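Local structure of ethylbenzene dehydrogenase alpha-subunit (Aromatoleum aromaticum, 2IVF) at residues W163-D176 / L693-L707. The protein is the alpha subunit of a molybdenum enzyme of the molybdopterin oxidoreductase family, holding two pterin guanine dinucleotide cofactors, a molybdenum atom and an iron-sulfur cluster. Residues are numbered along the deposited sequence; the frame is centred on the assembly and turned at random.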
ATOM      1  N   TRP A 163     -12.834  -4.309  31.587  1.00 20.67           N
ATOM      2  CA  TRP A 163     -12.620  -2.886  31.359  1.00 21.27           C
ATOM      3  C   TRP A 163     -12.553  -2.151  32.707  1.00 20.80           C
ATOM      4  O   TRP A 163     -11.812  -1.210  32.897  1.00 21.30           O
ATOM      5  CB  TRP A 163     -13.746  -2.298  30.526  1.00 21.23           C
ATOM      6  CG  TRP A 163     -13.524  -2.371  29.107  1.00 20.75           C
ATOM      7  CD1 TRP A 163     -13.971  -3.322  28.262  1.00 21.45           C
ATOM      8  CD2 TRP A 163     -12.788  -1.447  28.334  1.00 21.89           C
ATOM      9  NE1 TRP A 163     -13.536  -3.068  26.983  1.00 23.42           N
ATOM     10  CE2 TRP A 163     -12.821  -1.897  27.000  1.00 23.40           C
ATOM     11  CE3 TRP A 163     -12.098  -0.269  28.635  1.00 22.97           C
ATOM     12  CZ2 TRP A 163     -12.201  -1.209  25.968  1.00 23.03           C
ATOM     13  CZ3 TRP A 163     -11.491   0.420  27.611  1.00 21.48           C
ATOM     14  CH2 TRP A 163     -11.538  -0.054  26.291  1.00 22.47           C
ATOM     15  N   ASP A 164     -13.343  -2.588  33.638  1.00 21.31           N
ATOM     16  CA  ASP A 164     -13.347  -1.965  34.944  1.00 22.75           C
ATOM     17  C   ASP A 164     -11.987  -2.041  35.630  1.00 22.37           C
ATOM     18  O   ASP A 164     -11.492  -1.056  36.164  1.00 22.77           O
ATOM     19  CB  ASP A 164     -14.367  -2.659  35.806  1.00 23.90           C
ATOM     20  CG  ASP A 164     -14.828  -1.798  36.917  1.00 28.06           C
ATOM     21  OD1 ASP A 164     -15.622  -0.884  36.614  1.00 31.73           O
ATOM     22  OD2 ASP A 164     -14.379  -2.050  38.065  1.00 31.22           O
ATOM     23  N   GLU A 165     -11.397  -3.221  35.627  1.00 22.81           N
ATOM     24  CA  GLU A 165     -10.078  -3.402  36.231  1.00 23.17           C
ATOM     25  C   GLU A 165      -9.037  -2.592  35.492  1.00 22.62           C
ATOM     26  O   GLU A 165      -8.248  -1.857  36.119  1.00 22.38           O
ATOM     27  CB  GLU A 165      -9.679  -4.877  36.229  1.00 23.56           C
ATOM     28  CG  GLU A 165      -8.185  -5.105  36.541  1.00 24.98           C
ATOM     29  CD  GLU A 165      -7.839  -6.516  36.957  1.00 24.27           C
ATOM     30  OE1 GLU A 165      -8.726  -7.374  37.000  1.00 25.91           O
ATOM     31  OE2 GLU A 165      -6.669  -6.751  37.278  1.00 29.11           O
ATOM     32  N   ALA A 166      -9.056  -2.703  34.157  1.00 22.96           N
ATOM     33  CA  ALA A 166      -8.055  -2.067  33.265  1.00 23.32           C
ATOM     34  C   ALA A 166      -8.118  -0.531  33.328  1.00 23.94           C
ATOM     35  O   ALA A 166      -7.111   0.137  33.589  1.00 24.99           O
ATOM     36  CB  ALA A 166      -8.216  -2.581  31.855  1.00 21.00           C
ATOM     37  N   ALA A 167      -9.317   0.023  33.188  1.00 24.58           N
ATOM     38  CA  ALA A 167      -9.498   1.474  33.325  1.00 24.62           C
ATOM     39  C   ALA A 167      -9.181   1.944  34.736  1.00 24.89           C
ATOM     40  O   ALA A 167      -8.650   3.036  34.923  1.00 25.70           O
ATOM     41  CB  ALA A 167     -10.921   1.874  32.921  1.00 24.55           C
ATOM     42  N   GLY A 168      -9.498   1.117  35.729  1.00 24.84           N
ATOM     43  CA  GLY A 168      -9.161   1.399  37.127  1.00 24.48           C
ATOM     44  C   GLY A 168      -7.660   1.484  37.376  1.00 24.39           C
ATOM     45  O   GLY A 168      -7.181   2.400  38.065  1.00 22.47           O
ATOM     46  N   ASP A 169      -6.903   0.544  36.821  1.00 23.68           N
ATOM     47  CA  ASP A 169      -5.437   0.579  37.010  1.00 24.09           C
ATOM     48  C   ASP A 169      -4.871   1.799  36.334  1.00 22.77           C
ATOM     49  O   ASP A 169      -3.955   2.436  36.846  1.00 23.39           O
ATOM     50  CB  ASP A 169      -4.728  -0.635  36.412  1.00 25.16           C
ATOM     51  CG  ASP A 169      -5.006  -1.922  37.163  1.00 26.33           C
ATOM     52  OD1 ASP A 169      -5.616  -1.878  38.248  1.00 28.84           O
ATOM     53  OD2 ASP A 169      -4.591  -2.978  36.638  1.00 30.20           O
ATOM     54  N   ILE A 170      -5.389   2.110  35.155  1.00 21.54           N
ATOM     55  CA  ILE A 170      -4.921   3.278  34.448  1.00 21.25           C
ATOM     56  C   ILE A 170      -5.193   4.543  35.253  1.00 20.38           C
ATOM     57  O   ILE A 170      -4.316   5.410  35.385  1.00 21.25           O
ATOM     58  CB  ILE A 170      -5.566   3.396  33.063  1.00 19.98           C
ATOM     59  CG1 ILE A 170      -5.100   2.233  32.185  1.00 21.42           C
ATOM     60  CG2 ILE A 170      -5.219   4.752  32.459  1.00 20.75           C
ATOM     61  CD1 ILE A 170      -5.953   1.987  30.930  1.00 20.63           C
ATOM     62  N   ALA A 171      -6.402   4.653  35.784  1.00 20.62           N
ATOM     63  CA  ALA A 171      -6.791   5.826  36.550  1.00 21.08           C
ATOM     64  C   ALA A 171      -5.955   5.980  37.793  1.00 21.61           C
ATOM     65  O   ALA A 171      -5.545   7.082  38.159  1.00 21.11           O
ATOM     66  CB  ALA A 171      -8.242   5.706  36.950  1.00 21.97           C
ATOM     67  N   ASP A 172      -5.742   4.875  38.489  1.00 21.61           N
ATOM     68  CA  ASP A 172      -4.869   4.925  39.655  1.00 21.81           C
ATOM     69  C   ASP A 172      -3.464   5.395  39.297  1.00 21.81           C
ATOM     70  O   ASP A 172      -2.852   6.134  40.076  1.00 23.09           O
ATOM     71  CB  ASP A 172      -4.799   3.570  40.327  1.00 22.33           C
ATOM     72  CG  ASP A 172      -5.912   3.349  41.325  1.00 24.84           C
ATOM     73  OD1 ASP A 172      -6.516   4.314  41.855  1.00 23.47           O
ATOM     74  OD2 ASP A 172      -6.180   2.168  41.581  1.00 30.31           O
ATOM     75  N   SER A 173      -2.921   4.943  38.170  1.00 20.90           N
ATOM     76  CA  SER A 173      -1.559   5.366  37.805  1.00 21.95           C
ATOM     77  C   SER A 173      -1.521   6.884  37.468  1.00 21.40           C
ATOM     78  O   SER A 173      -0.562   7.600  37.809  1.00 19.12           O
ATOM     79  CB  SER A 173      -1.015   4.538  36.658  1.00 22.00           C
ATOM     80  OG  SER A 173      -1.598   4.977  35.438  1.00 27.37           O
ATOM     81  N   ILE A 174      -2.585   7.374  36.821  1.00 21.41           N
ATOM     82  CA  ILE A 174      -2.736   8.818  36.553  1.00 21.48           C
ATOM     83  C   ILE A 174      -2.767   9.633  37.855  1.00 21.84           C
ATOM     84  O   ILE A 174      -2.053  10.626  38.031  1.00 21.93           O
ATOM     85  CB  ILE A 174      -4.002   9.092  35.683  1.00 21.61           C
ATOM     86  CG1 ILE A 174      -3.825   8.509  34.281  1.00 21.14           C
ATOM     87  CG2 ILE A 174      -4.296  10.571  35.599  1.00 22.72           C
ATOM     88  CD1 ILE A 174      -5.118   8.563  33.420  1.00 19.05           C
ATOM     89  N   ILE A 175      -3.617   9.196  38.770  1.00 21.41           N
ATOM     90  CA  ILE A 175      -3.713   9.778  40.084  1.00 22.11           C
ATOM     91  C   ILE A 175      -2.378   9.738  40.806  1.00 22.14           C
ATOM     92  O   ILE A 175      -1.927  10.753  41.317  1.00 21.23           O
ATOM     93  CB  ILE A 175      -4.767   9.059  40.913  1.00 21.62           C
ATOM     94  CG1 ILE A 175      -6.152   9.302  40.300  1.00 21.69           C
ATOM     95  CG2 ILE A 175      -4.772   9.563  42.331  1.00 21.91           C
ATOM     96  CD1 ILE A 175      -7.257   8.493  40.901  1.00 22.17           C
ATOM     97  N   ASP A 176      -1.737   8.577  40.834  1.00 22.92           N
ATOM     98  CA  ASP A 176      -0.443   8.444  41.548  1.00 24.05           C
ATOM     99  C   ASP A 176       0.567   9.510  41.051  1.00 24.15           C
ATOM    100  O   ASP A 176       1.224  10.200  41.810  1.00 22.27           O
ATOM    101  CB  ASP A 176       0.147   7.056  41.275  1.00 24.76           C
ATOM    102  CG  ASP A 176      -0.566   5.936  42.028  1.00 24.45           C
ATOM    103  OD1 ASP A 176      -1.308   6.191  42.970  1.00 23.48           O
ATOM    104  OD2 ASP A 176      -0.372   4.773  41.633  1.00 30.37           O
ATOM    105  N   LEU A 693     -14.429   6.499  29.878  1.00 21.43           N
ATOM    106  CA  LEU A 693     -14.463   5.562  30.988  1.00 22.44           C
ATOM    107  C   LEU A 693     -13.233   5.716  31.870  1.00 22.34           C
ATOM    108  O   LEU A 693     -13.357   5.733  33.070  1.00 23.56           O
ATOM    109  CB  LEU A 693     -14.554   4.122  30.489  1.00 22.03           C
ATOM    110  CG  LEU A 693     -14.596   2.997  31.550  1.00 23.40           C
ATOM    111  CD1 LEU A 693     -15.671   3.236  32.642  1.00 22.49           C
ATOM    112  CD2 LEU A 693     -14.860   1.710  30.771  1.00 24.94           C
ATOM    113  N   ILE A 694     -12.066   5.851  31.249  1.00 22.69           N
ATOM    114  CA  ILE A 694     -10.851   6.152  32.017  1.00 22.41           C
ATOM    115  C   ILE A 694     -11.063   7.399  32.869  1.00 22.63           C
ATOM    116  O   ILE A 694     -10.849   7.396  34.112  1.00 21.87           O
ATOM    117  CB  ILE A 694      -9.625   6.349  31.110  1.00 22.76           C
ATOM    118  CG1 ILE A 694      -9.252   5.016  30.462  1.00 23.67           C
ATOM    119  CG2 ILE A 694      -8.470   6.938  31.946  1.00 22.60           C
ATOM    120  CD1 ILE A 694      -8.238   5.072  29.334  1.00 21.46           C
ATOM    121  N   LEU A 695     -11.553   8.466  32.244  1.00 22.75           N
ATOM    122  CA  LEU A 695     -11.791   9.695  33.004  1.00 22.51           C
ATOM    123  C   LEU A 695     -12.846   9.566  34.132  1.00 23.06           C
ATOM    124  O   LEU A 695     -12.693  10.172  35.175  1.00 21.18           O
ATOM    125  CB  LEU A 695     -12.125  10.856  32.052  1.00 22.52           C
ATOM    126  CG  LEU A 695     -10.981  11.259  31.145  1.00 21.94           C
ATOM    127  CD1 LEU A 695     -11.409  12.428  30.257  1.00 21.50           C
ATOM    128  CD2 LEU A 695      -9.718  11.578  31.961  1.00 21.65           C
ATOM    129  N   LYS A 696     -13.913   8.794  33.922  1.00 23.44           N
ATOM    130  CA  LYS A 696     -14.902   8.548  34.969  1.00 23.34           C
ATOM    131  C   LYS A 696     -14.204   7.848  36.120  1.00 22.88           C
ATOM    132  O   LYS A 696     -14.308   8.253  37.282  1.00 22.72           O
ATOM    133  CB  LYS A 696     -16.022   7.672  34.387  1.00 23.88           C
ATOM    134  CG  LYS A 696     -17.224   7.375  35.295  1.00 24.84           C
ATOM    135  CD  LYS A 696     -18.171   6.375  34.623  1.00 26.37           C
ATOM    136  CE  LYS A 696     -19.331   5.900  35.517  1.00 30.85           C
ATOM    137  NZ  LYS A 696     -18.987   4.722  36.446  1.00 35.44           N
ATOM    138  N   LYS A 697     -13.421   6.827  35.773  1.00 23.22           N
ATOM    139  CA  LYS A 697     -12.651   6.060  36.765  1.00 23.51           C
ATOM    140  C   LYS A 697     -11.648   6.907  37.504  1.00 23.13           C
ATOM    141  O   LYS A 697     -11.463   6.723  38.681  1.00 23.09           O
ATOM    142  CB  LYS A 697     -11.925   4.901  36.102  1.00 24.59           C
ATOM    143  CG  LYS A 697     -12.850   3.781  35.686  1.00 26.60           C
ATOM    144  CD  LYS A 697     -13.273   2.962  36.865  1.00 31.38           C
ATOM    145  CE  LYS A 697     -14.357   1.978  36.491  1.00 33.20           C
ATOM    146  NZ  LYS A 697     -15.197   1.629  37.668  1.00 35.39           N
ATOM    147  N   VAL A 698     -11.007   7.840  36.817  1.00 22.77           N
ATOM    148  CA  VAL A 698     -10.123   8.778  37.484  1.00 22.19           C
ATOM    149  C   VAL A 698     -10.882   9.529  38.583  1.00 22.65           C
ATOM    150  O   VAL A 698     -10.419   9.602  39.723  1.00 22.44           O
ATOM    151  CB  VAL A 698      -9.480   9.743  36.484  1.00 22.21           C
ATOM    152  CG1 VAL A 698      -8.879  10.899  37.155  1.00 19.23           C
ATOM    153  CG2 VAL A 698      -8.447   9.003  35.634  1.00 21.72           C
ATOM    154  N   GLY A 699     -12.052  10.050  38.232  1.00 22.50           N
ATOM    155  CA  GLY A 699     -12.921  10.702  39.187  1.00 22.66           C
ATOM    156  C   GLY A 699     -13.334   9.781  40.326  1.00 22.87           C
ATOM    157  O   GLY A 699     -13.213  10.145  41.490  1.00 21.42           O
ATOM    158  N   GLU A 700     -13.815   8.588  39.988  1.00 23.18           N
ATOM    159  CA  GLU A 700     -14.357   7.643  40.977  1.00 24.01           C
ATOM    160  C   GLU A 700     -13.235   7.171  41.921  1.00 23.68           C
ATOM    161  O   GLU A 700     -13.403   7.163  43.136  1.00 22.82           O
ATOM    162  CB  GLU A 700     -15.001   6.437  40.275  1.00 24.27           C
ATOM    163  CG  GLU A 700     -16.356   6.743  39.591  1.00 26.34           C
ATOM    164  CD  GLU A 700     -16.948   5.557  38.822  1.00 28.27           C
ATOM    165  OE1 GLU A 700     -16.289   4.495  38.739  1.00 33.91           O
ATOM    166  OE2 GLU A 700     -18.079   5.697  38.285  1.00 31.70           O
ATOM    167  N   ARG A 701     -12.093   6.810  41.332  1.00 23.79           N
ATOM    168  CA  ARG A 701     -10.941   6.318  42.084  1.00 23.73           C
ATOM    169  C   ARG A 701     -10.389   7.431  42.956  1.00 23.51           C
ATOM    170  O   ARG A 701     -10.072   7.215  44.141  1.00 23.28           O
ATOM    171  CB  ARG A 701      -9.862   5.760  41.144  1.00 23.50           C
ATOM    172  CG  ARG A 701     -10.315   4.525  40.286  1.00 25.29           C
ATOM    173  CD  ARG A 701     -10.691   3.353  41.169  1.00 27.68           C
ATOM    174  NE  ARG A 701      -9.514   3.044  41.964  1.00 26.27           N
ATOM    175  CZ  ARG A 701      -9.508   2.745  43.255  1.00 28.69           C
ATOM    176  NH1 ARG A 701     -10.628   2.667  43.972  1.00 28.74           N
ATOM    177  NH2 ARG A 701      -8.346   2.540  43.847  1.00 29.05           N
ATOM    178  N   ALA A 702     -10.332   8.641  42.418  1.00 23.26           N
ATOM    179  CA  ALA A 702      -9.878   9.770  43.223  1.00 23.65           C
ATOM    180  C   ALA A 702     -10.799   9.905  44.408  1.00 24.29           C
ATOM    181  O   ALA A 702     -10.345  10.068  45.556  1.00 23.97           O
ATOM    182  CB  ALA A 702      -9.853  11.039  42.419  1.00 23.19           C
ATOM    183  N   ALA A 703     -12.104   9.807  44.147  1.00 24.40           N
ATOM    184  CA  ALA A 703     -13.085   9.999  45.230  1.00 24.81           C
ATOM    185  C   ALA A 703     -12.926   8.931  46.320  1.00 24.92           C
ATOM    186  O   ALA A 703     -12.898   9.238  47.511  1.00 24.75           O
ATOM    187  CB  ALA A 703     -14.529   9.990  44.651  1.00 24.52           C
ATOM    188  N   ALA A 704     -12.824   7.674  45.899  1.00 25.34           N
ATOM    189  CA  ALA A 704     -12.634   6.552  46.824  1.00 25.37           C
ATOM    190  C   ALA A 704     -11.339   6.698  47.627  1.00 25.66           C
ATOM    191  O   ALA A 704     -11.265   6.254  48.767  1.00 25.19           O
ATOM    192  CB  ALA A 704     -12.631   5.232  46.051  1.00 25.52           C
ATOM    193  N   ARG A 705     -10.328   7.319  47.015  1.00 26.23           N
ATOM    194  CA  ARG A 705      -9.030   7.553  47.642  1.00 26.57           C
ATOM    195  C   ARG A 705      -8.993   8.841  48.458  1.00 27.06           C
ATOM    196  O   ARG A 705      -7.982   9.158  49.075  1.00 27.32           O
ATOM    197  CB  ARG A 705      -7.930   7.543  46.590  1.00 26.37           C
ATOM    198  CG  ARG A 705      -7.703   6.168  46.019  1.00 26.31           C
ATOM    199  CD  ARG A 705      -6.768   6.133  44.820  1.00 27.11           C
ATOM    200  NE  ARG A 705      -5.405   6.548  45.155  1.00 28.50           N
ATOM    201  CZ  ARG A 705      -4.386   6.573  44.301  1.00 27.84           C
ATOM    202  NH1 ARG A 705      -4.531   6.184  43.048  1.00 28.47           N
ATOM    203  NH2 ARG A 705      -3.197   6.967  44.711  1.00 29.32           N
ATOM    204  N   GLY A 706     -10.106   9.564  48.481  1.00 27.02           N
ATOM    205  CA  GLY A 706     -10.215  10.789  49.258  1.00 27.88           C
ATOM    206  C   GLY A 706      -9.358  11.927  48.742  1.00 28.16           C
ATOM    207  O   GLY A 706      -8.948  12.791  49.526  1.00 28.27           O
ATOM    208  N   LEU A 707      -9.107  11.930  47.434  1.00 28.75           N
ATOM    209  CA  LEU A 707      -8.346  12.968  46.756  1.00 29.69           C
ATOM    210  C   LEU A 707      -9.318  13.864  45.968  1.00 30.67           C
ATOM    211  O   LEU A 707     -10.350  13.372  45.468  1.00 31.46           O
ATOM    212  CB  LEU A 707      -7.307  12.329  45.805  1.00 29.43           C
ATOM    213  CG  LEU A 707      -6.258  11.399  46.463  1.00 29.45           C
ATOM    214  CD1 LEU A 707      -5.405  10.644  45.443  1.00 28.15           C
ATOM    215  CD2 LEU A 707      -5.348  12.154  47.468  1.00 27.48           C
TER
HETATM  216  O   HOH W   1     -13.123   0.852  39.119  1.00 58.73           O
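Trp163 meets Leu693 obliquely, its ring carbon CE3 4.0 Å from Leu693 CD2, while its indole NE1 bonds to the backbone oxygen of Glu683. One residue on, Asp164 swings CG opposite its own backbone N (chi1 -157°), which carries OD1 within 2.8 Å of Lys697 NZ; the ammonium approaches from above the carboxylate plane and also binds Glu700 OE1 and a water. Ala167 and Gly168 are small enough for the lysine's aliphatic stem to lie against helix 163-176, its bend at chi2 turning the charged end out toward Asp164. Ile170 packs CG2 on Ile694 CG2, and Phe633 of strand 631-636 touches both. Ala171 acts as one knob, its methyl dropping among Ile694, Lys697, Val698 and Arg701, with CB 3.6 Å from Val698 CG2; Lys697 and Arg701 are knobs in the other direction. Asp172 gathers two arginines. Its OD2 takes Arg701 NH2 through the syn lone pair (154° at the hydrogen), and its OD1 takes Arg705 NH1 from above the carboxylate plane. Ile174 sets CD1 against Ile694 CG2 and Val698 CG2. Ile175 reaches Ala702 with CD1, whereas its CG2 lies over one face of the Arg705 guanidinium, off centre toward the rim, and presses on Leu707 CD1 at 3.4 Å. Asp176 OD1 then receives Arg705 NH2 at 2.7 Å, completing a four-residue salt-bridge network that probably limits rotation of the guanidinium. Beyond Arg705, Gly706 turns the chain in a Schellman motif. The helix pair crosses steeply, at -63°, with individual knobs in holes, a helix-on-sheet packing in an alpha/beta part of this molybdopterin oxidoreductase fold.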